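Local coordinates for protein 2-aminomuconate 6-semialdehyde dehydrogenase (Burkholderia cenocepacia, PDB 4U3W) that probably oxidises 2-aminomuconate 6-semialdehyde to 2-aminomuconate with a nicotinamide cofactor, as a member of the aldehyde dehydrogenase family, at residues V215-P218 with P219-N223; P171-P175 with L176-T180. One frame throughout, in Å; residues are numbered along the deposited sequence.

Contact 1 of 2, residues V215-P218 with P219-N223; sequences VGLP and PGVFN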
# COMPACT_ATOMS: atom_id res chain seq x y z
N VAL A 215 -21.07 -23.58 17.38
CA VAL A 215 -21.18 -22.13 17.39
C VAL A 215 -22.34 -21.68 16.47
O VAL A 215 -22.70 -20.51 16.45
CB VAL A 215 -19.86 -21.43 16.98
CG1 VAL A 215 -18.70 -21.95 17.86
CG2 VAL A 215 -19.54 -21.67 15.52
N GLY A 216 -22.91 -22.61 15.71
CA GLY A 216 -24.08 -22.28 14.91
C GLY A 216 -23.77 -21.56 13.61
O GLY A 216 -24.59 -20.78 13.13
N LEU A 217 -22.60 -21.80 13.04
CA LEU A 217 -22.34 -21.30 11.70
C LEU A 217 -23.50 -21.74 10.74
O LEU A 217 -23.94 -22.88 10.81
CB LEU A 217 -20.99 -21.84 11.22
CG LEU A 217 -20.40 -21.11 10.03
CD1 LEU A 217 -19.89 -19.71 10.49
CD2 LEU A 217 -19.27 -21.98 9.50
N PRO A 218 -24.00 -20.84 9.87
CA PRO A 218 -25.17 -21.21 9.03
C PRO A 218 -24.97 -22.49 8.18
O PRO A 218 -23.86 -22.80 7.74
CB PRO A 218 -25.34 -20.00 8.13
CG PRO A 218 -24.82 -18.83 8.96
CD PRO A 218 -23.63 -19.41 9.69
N PRO A 219 -26.05 -23.26 8.00
CA PRO A 219 -25.91 -24.56 7.31
C PRO A 219 -25.42 -24.36 5.86
O PRO A 219 -25.84 -23.42 5.16
CB PRO A 219 -27.35 -25.17 7.36
CG PRO A 219 -28.28 -23.93 7.60
CD PRO A 219 -27.42 -22.99 8.47
N GLY A 220 -24.46 -25.19 5.44
CA GLY A 220 -23.89 -25.09 4.10
C GLY A 220 -22.66 -24.20 3.95
O GLY A 220 -21.97 -24.26 2.93
N VAL A 221 -22.38 -23.38 4.96
CA VAL A 221 -21.21 -22.51 4.88
C VAL A 221 -19.91 -23.32 5.00
O VAL A 221 -18.99 -23.11 4.22
CB VAL A 221 -21.26 -21.37 5.96
CG1 VAL A 221 -19.94 -20.63 6.03
CG2 VAL A 221 -22.43 -20.39 5.65
N PHE A 222 -19.88 -24.27 5.93
CA PHE A 222 -18.76 -25.16 6.08
C PHE A 222 -19.22 -26.65 5.93
O PHE A 222 -20.07 -27.11 6.69
CB PHE A 222 -18.09 -24.99 7.45
CG PHE A 222 -16.99 -25.99 7.69
CD1 PHE A 222 -15.68 -25.72 7.27
CD2 PHE A 222 -17.26 -27.19 8.36
CE1 PHE A 222 -14.65 -26.63 7.50
CE2 PHE A 222 -16.23 -28.10 8.58
CZ PHE A 222 -14.94 -27.83 8.15
N ASN A 223 -18.64 -27.36 4.97
CA ASN A 223 -19.01 -28.77 4.71
C ASN A 223 -17.74 -29.62 4.74
O ASN A 223 -16.73 -29.24 4.16
CB ASN A 223 -19.73 -28.93 3.38
CG ASN A 223 -20.87 -27.98 3.25
OD1 ASN A 223 -21.98 -28.25 3.69
ND2 ASN A 223 -20.59 -26.84 2.66
O HOH W 1 -21.99 -24.57 8.38

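Contact 2 of 2, residues P171-P175 with L176-T180; sequences PWNLP and LLLFT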
# COMPACT_ATOMS: atom_id res chain seq x y z
N PRO A 171 -3.46 -32.07 3.42
CA PRO A 171 -2.54 -33.19 3.57
C PRO A 171 -2.57 -33.84 4.97
O PRO A 171 -3.19 -33.31 5.91
CB PRO A 171 -1.17 -32.54 3.29
CG PRO A 171 -1.33 -31.14 3.86
CD PRO A 171 -2.75 -30.75 3.53
N TRP A 172 -1.87 -34.96 5.12
CA TRP A 172 -1.87 -35.66 6.39
C TRP A 172 -0.75 -35.22 7.35
O TRP A 172 -0.71 -35.65 8.51
CB TRP A 172 -1.73 -37.18 6.18
CG TRP A 172 -0.67 -37.61 5.18
CD1 TRP A 172 -0.90 -38.06 3.90
CD2 TRP A 172 0.76 -37.72 5.39
NE1 TRP A 172 0.30 -38.38 3.29
CE2 TRP A 172 1.33 -38.19 4.18
CE3 TRP A 172 1.60 -37.46 6.49
CZ2 TRP A 172 2.71 -38.42 4.04
CZ3 TRP A 172 2.99 -37.68 6.35
CH2 TRP A 172 3.53 -38.15 5.13
N ASN A 173 0.18 -34.39 6.89
CA ASN A 173 1.37 -34.17 7.74
C ASN A 173 1.14 -33.17 8.88
O ASN A 173 1.57 -33.39 10.03
CB ASN A 173 2.60 -33.76 6.92
CG ASN A 173 2.44 -32.41 6.22
OD1 ASN A 173 1.45 -32.18 5.55
ND2 ASN A 173 3.40 -31.52 6.39
N LEU A 174 0.43 -32.10 8.64
CA LEU A 174 0.19 -31.24 9.80
C LEU A 174 -1.29 -30.97 9.75
O LEU A 174 -1.69 -29.91 9.30
CB LEU A 174 0.98 -29.95 9.74
CG LEU A 174 2.51 -29.99 9.81
CD1 LEU A 174 3.08 -28.64 9.44
CD2 LEU A 174 3.00 -30.42 11.20
N PRO A 175 -2.10 -31.97 10.13
CA PRO A 175 -3.50 -31.99 9.67
C PRO A 175 -4.31 -30.76 10.08
O PRO A 175 -4.89 -30.10 9.21
CB PRO A 175 -4.08 -33.25 10.33
CG PRO A 175 -2.90 -34.12 10.61
CD PRO A 175 -1.75 -33.17 10.90
N LEU A 176 -4.40 -30.46 11.37
CA LEU A 176 -5.26 -29.35 11.74
C LEU A 176 -4.63 -28.05 11.23
O LEU A 176 -5.37 -27.19 10.71
CB LEU A 176 -5.51 -29.32 13.25
CG LEU A 176 -6.51 -28.20 13.58
CD1 LEU A 176 -7.95 -28.56 13.09
CD2 LEU A 176 -6.51 -27.84 15.01
N LEU A 177 -3.31 -27.88 11.35
CA LEU A 177 -2.66 -26.62 11.01
C LEU A 177 -2.91 -26.22 9.55
O LEU A 177 -3.32 -25.07 9.24
CB LEU A 177 -1.13 -26.70 11.29
CG LEU A 177 -0.20 -25.48 11.17
CD1 LEU A 177 1.16 -25.73 11.86
CD2 LEU A 177 0.08 -25.06 9.75
N LEU A 178 -2.66 -27.16 8.65
CA LEU A 178 -2.77 -26.87 7.23
C LEU A 178 -4.24 -26.82 6.75
O LEU A 178 -4.54 -26.13 5.78
CB LEU A 178 -1.95 -27.90 6.43
CG LEU A 178 -0.46 -27.71 6.79
CD1 LEU A 178 0.39 -28.75 6.09
CD2 LEU A 178 -0.01 -26.29 6.44
N PHE A 179 -5.13 -27.52 7.43
CA PHE A 179 -6.59 -27.46 7.14
C PHE A 179 -7.08 -26.02 7.48
O PHE A 179 -7.66 -25.35 6.65
CB PHE A 179 -7.31 -28.55 7.96
CG PHE A 179 -8.74 -28.82 7.59
CD1 PHE A 179 -9.08 -29.55 6.47
CD2 PHE A 179 -9.74 -28.42 8.43
CE1 PHE A 179 -10.45 -29.86 6.18
CE2 PHE A 179 -11.11 -28.68 8.15
CZ PHE A 179 -11.46 -29.40 7.03
N THR A 180 -6.75 -25.52 8.66
CA THR A 180 -7.23 -24.20 9.05
C THR A 180 -6.53 -23.05 8.30
O THR A 180 -7.12 -21.97 8.15
CB THR A 180 -7.04 -23.95 10.55
OG1 THR A 180 -5.65 -24.05 10.87
CG2 THR A 180 -7.86 -24.97 11.35

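Contact 1 of 2, residues V215-P218 with P219-N223
P218 and V221 close a type II beta turn with P219 and G220 at its corners: V221 N donates to P218 O over 3.2 Å, nearly straight at 163°. The turn belongs to the link between helix 203-214 and strand 222-224, the return leg of a beta-alpha-beta crossover from strand 192-196. Each residue suits its corner. The ring of P219 holds phi at the negative value a type II turn needs at its second position, while G220 takes a phi of 91° at which a CB would be jammed against the preceding carbonyl oxygen. Upstream, another glycine, G216, ends the helix in a Schellman motif: with positive phi it is the first residue to leave helical geometry, and two bonds reach back into the last turn. P218 O carries a second load: a water donates to it at 2.7 Å and accepts from F222 N at 3.2 Å, extending the turn by one more amide.

Side chains pack over this frame. L217 swings CG opposite its own backbone nitrogen (chi1 -163°), which brings CD2 against V221 CG1 and F222 CB, both at 3.8 Å; it crosses each of these side chains at about a right angle. The other branch of V221, CG2, lies 3.8 Å from P218 CB, so the beta-branched valine spends one methyl on the leucine and the other on the proline ring. Helix 58-76 continues this apolar layer, with W76 meeting both L217 and V221. The ring of F222 leads off toward helix 175-188. N223 OD1 accepts from N29 N, while its ND2 donates to V193 O and, at 2.9 Å, to G220 O from well above the carbonyl plane.

Contact 2 of 2, residues P171-P175 with L176-T180
The Pro-Trp-Asn segment just before helix 175-188 is a signature of aldehyde dehydrogenases, and here L174 and P175 join this loop to the first turn of the helix. L174 is the N-cap: its carbonyl oxygen receives L178 N at 3.0 Å, with the N-H almost in line with the C=O axis. P175 follows at the first helical position, where having no N-H costs nothing because no helical carbonyl precedes it to accept one. P175 O takes F179 N at 3.1 Å, a more bent bond of 149°.

L178 carries the side-chain packing. Its CB points back at the loop, and with CG turned away from its carbonyl carbon (chi1 -65°) the CD1 methyl reaches a nest of three residues. That methyl lies 3.7 Å from P171 CG, 3.9 Å from L174 CB and 3.6 Å from N173 OD1. P171 and N173 each cross the leucine at about a right angle; the methyl touches a ring carbon of the one and the amide oxygen of the other. N173 is held chiefly from outside, ND2 donating to Q304 O; in relatives the equivalent asparagine lines the oxyanion hole, and a similar role is likely here.

E106 of helix 99-110 receives L176 N through OE2, satisfying an amide in the opening turn. L176 and T180 also face helix 114-138, while P175 and F179 lean on helix 203-214, so the start of helix 175-188, just beyond strand 153-169, is wedged among three helices.

Overall arrangement
Contact 2 lies near the middle of the subunit, about 6 Å from its centre, whereas contact 1 is about 24 Å out, with P219 exposed and P218 partly so on a mostly buried turn. Their own centres are about 20 Å apart, yet they meet directly: F222 CZ of contact 1 packs 3.9 Å from F179 CE2 of contact 2, both rings lying beside helix 203-214. Both contacts are places where the chain changes element, one entering a helix and the other leaving one for a strand. At 171-180 the backbone bonds are helical and a leucine methyl packs against the loop's proline and asparagine; at 215-223 a tight turn and a bridging water do the polar work, while valine and leucine supply the apolar packing.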